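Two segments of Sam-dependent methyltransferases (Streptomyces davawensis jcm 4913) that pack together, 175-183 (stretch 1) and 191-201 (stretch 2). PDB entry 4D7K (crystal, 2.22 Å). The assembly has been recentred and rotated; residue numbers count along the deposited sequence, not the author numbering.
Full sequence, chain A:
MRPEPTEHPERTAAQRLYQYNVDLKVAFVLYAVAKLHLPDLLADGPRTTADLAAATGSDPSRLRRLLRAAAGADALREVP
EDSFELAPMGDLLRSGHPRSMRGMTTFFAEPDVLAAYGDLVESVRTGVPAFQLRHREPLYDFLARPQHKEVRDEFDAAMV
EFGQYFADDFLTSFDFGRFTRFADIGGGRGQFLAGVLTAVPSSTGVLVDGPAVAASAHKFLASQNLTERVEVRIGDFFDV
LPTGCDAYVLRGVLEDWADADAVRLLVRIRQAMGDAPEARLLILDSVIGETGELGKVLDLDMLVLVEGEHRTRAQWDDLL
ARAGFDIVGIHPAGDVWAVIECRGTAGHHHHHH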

# COMPACT_ATOMS: atom_id res chain seq x y z
N ASP A 175 -18.71 29.30 5.18
CA ASP A 175 -18.66 30.71 4.83
C ASP A 175 -17.80 31.51 5.81
O ASP A 175 -18.32 32.20 6.69
N PHE A 176 -16.49 31.43 5.65
CA PHE A 176 -15.58 32.21 6.48
C PHE A 176 -15.70 33.71 6.20
O PHE A 176 -15.34 34.53 7.04
N GLY A 177 -16.23 34.04 5.03
CA GLY A 177 -16.36 35.43 4.60
C GLY A 177 -17.31 36.29 5.42
O GLY A 177 -17.40 37.49 5.19
N ARG A 178 -18.03 35.68 6.35
CA ARG A 178 -18.95 36.44 7.18
C ARG A 178 -18.34 36.77 8.54
O ARG A 178 -19.04 37.21 9.46
N PHE A 179 -17.04 36.57 8.67
CA PHE A 179 -16.31 36.97 9.87
C PHE A 179 -15.19 37.93 9.50
O PHE A 179 -14.67 37.89 8.38
N THR A 180 -14.81 38.79 10.43
CA THR A 180 -13.83 39.84 10.14
C THR A 180 -12.58 39.76 11.00
O THR A 180 -11.60 40.47 10.75
N ARG A 181 -12.61 38.92 12.03
CA ARG A 181 -11.45 38.76 12.89
C ARG A 181 -11.29 37.32 13.36
O ARG A 181 -12.10 36.80 14.13
N PHE A 182 -10.23 36.67 12.88
CA PHE A 182 -10.01 35.26 13.16
C PHE A 182 -8.99 35.04 14.27
O PHE A 182 -8.02 35.79 14.39
N ALA A 183 -9.23 34.01 15.07
CA ALA A 183 -8.31 33.65 16.14
C ALA A 183 -7.95 32.17 16.02
O ALA A 183 -8.68 31.30 16.49
N GLN A 191 -0.50 28.54 8.48
CA GLN A 191 -0.92 28.02 7.18
C GLN A 191 -2.42 28.18 6.93
O GLN A 191 -2.83 28.78 5.94
N PHE A 192 -3.23 27.65 7.84
CA PHE A 192 -4.68 27.75 7.72
C PHE A 192 -5.14 29.20 7.75
O PHE A 192 -5.92 29.63 6.89
N LEU A 193 -4.67 29.95 8.74
CA LEU A 193 -5.01 31.36 8.90
C LEU A 193 -4.69 32.16 7.63
O LEU A 193 -5.46 33.04 7.24
N ALA A 194 -3.57 31.83 7.00
CA ALA A 194 -3.16 32.49 5.75
C ALA A 194 -4.15 32.21 4.63
O ALA A 194 -4.49 33.10 3.85
N GLY A 195 -4.61 30.96 4.54
CA GLY A 195 -5.59 30.57 3.53
C GLY A 195 -6.90 31.33 3.67
O GLY A 195 -7.47 31.79 2.68
N VAL A 196 -7.37 31.45 4.91
CA VAL A 196 -8.63 32.13 5.19
C VAL A 196 -8.54 33.62 4.92
O VAL A 196 -9.46 34.21 4.35
N LEU A 197 -7.43 34.24 5.30
CA LEU A 197 -7.24 35.67 5.08
C LEU A 197 -7.12 36.02 3.59
O LEU A 197 -7.37 37.16 3.19
N THR A 198 -6.72 35.05 2.78
CA THR A 198 -6.63 35.25 1.34
C THR A 198 -8.02 35.12 0.71
O THR A 198 -8.30 35.73 -0.32
N ALA A 199 -8.88 34.34 1.35
CA ALA A 199 -10.24 34.15 0.87
C ALA A 199 -11.16 35.28 1.34
O ALA A 199 -12.18 35.56 0.71
N VAL A 200 -10.80 35.91 2.45
CA VAL A 200 -11.52 37.07 2.94
C VAL A 200 -10.60 38.29 2.89
O VAL A 200 -9.85 38.54 3.83
N PRO A 201 -10.65 39.04 1.78
CA PRO A 201 -9.72 40.14 1.49
C PRO A 201 -9.70 41.23 2.57
O PRO A 201 -8.65 41.80 2.84

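The contact is apolar: no hydrogen bond crosses it, so shape does the work. Strand 181-183 runs nearly antiparallel to helix 191-199, at 168°, with axes 10.0 Å apart at closest approach, a gap filled by side chains from both.

From stretch 1, Phe176 and Phe182 point toward the helix, both with chi1 in m. Val196, chi1 t, points toward stretch 1 and is the bump that touches both. Val196 CG1 sits over one face of the Phe182 ring, 3.7 Å from the centroid and 3.5 Å from Phe182 CZ, a CH-pi contact; the same CG1 lies 3.9 Å from Phe176 CB. Leu193 (chi1 t, chi2 p) and Leu197 (chi1 -97°, between wells, chi2 p) leave the helix sideways, but their ends come nearer: Leu193 CD1 reaches Phe182 CB at 3.8 Å, and Leu197 CD1 reaches Phe182 CD1 at 4.1 Å. Phe192, chi1 t, likewise swings inward and turns its edge to the face of Phe176, offset, with CZ to CZ 3.9 Å.

Val200, chi1 t, just past the helix, points toward stretch 1 and packs against the backbone there: Val200 CG2 lies 3.7 Å from Gly177 CA and 3.8 Å from Phe176 O, and 4.2 Å from Phe182 CZ. No polar side chain enters the contact; Thr198 OG1 donates back to Ala194 O at 2.7 Å, while Arg181 points away.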

# COMPACT_ATOMS: atom_id res chain seq x y z
CB ASP A 175 -20.07 31.30 4.76
CG ASP A 175 -20.09 32.74 4.29
OD1 ASP A 175 -19.16 33.14 3.56
OD2 ASP A 175 -21.04 33.47 4.65
CB PHE A 176 -14.14 31.76 6.26
CG PHE A 176 -13.86 30.38 6.76
CD1 PHE A 176 -13.62 30.14 8.10
CD2 PHE A 176 -13.82 29.30 5.88
CE1 PHE A 176 -13.36 28.87 8.56
CE2 PHE A 176 -13.56 28.03 6.33
CZ PHE A 176 -13.33 27.81 7.68
CB ARG A 178 -20.28 35.69 7.35
CG ARG A 178 -20.22 34.38 8.13
CD ARG A 178 -21.57 33.66 8.05
NE ARG A 178 -21.67 32.51 8.94
CZ ARG A 178 -22.19 32.56 10.16
NH1 ARG A 178 -22.66 33.70 10.64
NH2 ARG A 178 -22.25 31.46 10.91
CB PHE A 179 -15.75 35.74 10.60
CG PHE A 179 -16.80 34.75 11.00
CD1 PHE A 179 -17.64 35.00 12.08
CD2 PHE A 179 -16.96 33.57 10.29
CE1 PHE A 179 -18.61 34.09 12.44
CE2 PHE A 179 -17.93 32.65 10.65
CZ PHE A 179 -18.76 32.91 11.73
CB THR A 180 -14.45 41.23 10.30
OG1 THR A 180 -13.41 42.22 10.21
CG2 THR A 180 -15.13 41.36 11.66
CB ARG A 181 -11.53 39.70 14.09
CG ARG A 181 -10.22 39.82 14.84
CD ARG A 181 -10.30 40.79 16.00
NE ARG A 181 -9.05 40.84 16.75
CZ ARG A 181 -8.91 41.39 17.95
NH1 ARG A 181 -9.96 41.94 18.55
NH2 ARG A 181 -7.73 41.37 18.55
CB PHE A 182 -9.56 34.55 11.88
CG PHE A 182 -10.54 34.65 10.75
CD1 PHE A 182 -10.48 35.72 9.87
CD2 PHE A 182 -11.51 33.69 10.57
CE1 PHE A 182 -11.39 35.83 8.83
CE2 PHE A 182 -12.42 33.79 9.53
CZ PHE A 182 -12.36 34.86 8.66
CB ALA A 183 -8.91 33.95 17.50
CB GLN A 191 -0.52 26.55 7.05
CG GLN A 191 -0.71 25.94 5.67
CD GLN A 191 -0.29 24.47 5.63
OE1 GLN A 191 -0.37 23.76 6.63
NE2 GLN A 191 0.16 24.02 4.47
CB PHE A 192 -5.37 26.97 8.84
CG PHE A 192 -6.86 27.14 8.85
CD1 PHE A 192 -7.65 26.51 7.91
CD2 PHE A 192 -7.48 27.93 9.80
CE1 PHE A 192 -9.02 26.66 7.91
CE2 PHE A 192 -8.85 28.09 9.81
CZ PHE A 192 -9.62 27.45 8.87
CB LEU A 193 -4.26 31.95 10.09
CG LEU A 193 -4.59 33.38 10.50
CD1 LEU A 193 -6.06 33.48 10.86
CD2 LEU A 193 -3.71 33.82 11.66
CB ALA A 194 -1.77 32.05 5.35
CB VAL A 196 -9.06 31.91 6.66
CG1 VAL A 196 -10.36 32.61 6.94
CG2 VAL A 196 -9.19 30.42 6.95
CB LEU A 197 -6.00 36.17 5.83
CG LEU A 197 -6.24 36.83 7.19
CD1 LEU A 197 -6.77 35.83 8.20
CD2 LEU A 197 -4.98 37.49 7.71
CB THR A 198 -5.67 34.25 0.68
OG1 THR A 198 -4.43 34.23 1.40
CG2 THR A 198 -5.40 34.63 -0.78
CB ALA A 199 -10.79 32.81 1.34
CB VAL A 200 -12.03 36.87 4.39
CG1 VAL A 200 -13.03 37.95 4.76
CG2 VAL A 200 -12.67 35.50 4.54
CB PRO A 201 -10.24 40.70 0.16
CG PRO A 201 -11.66 40.28 0.09
CD PRO A 201 -11.71 38.94 0.76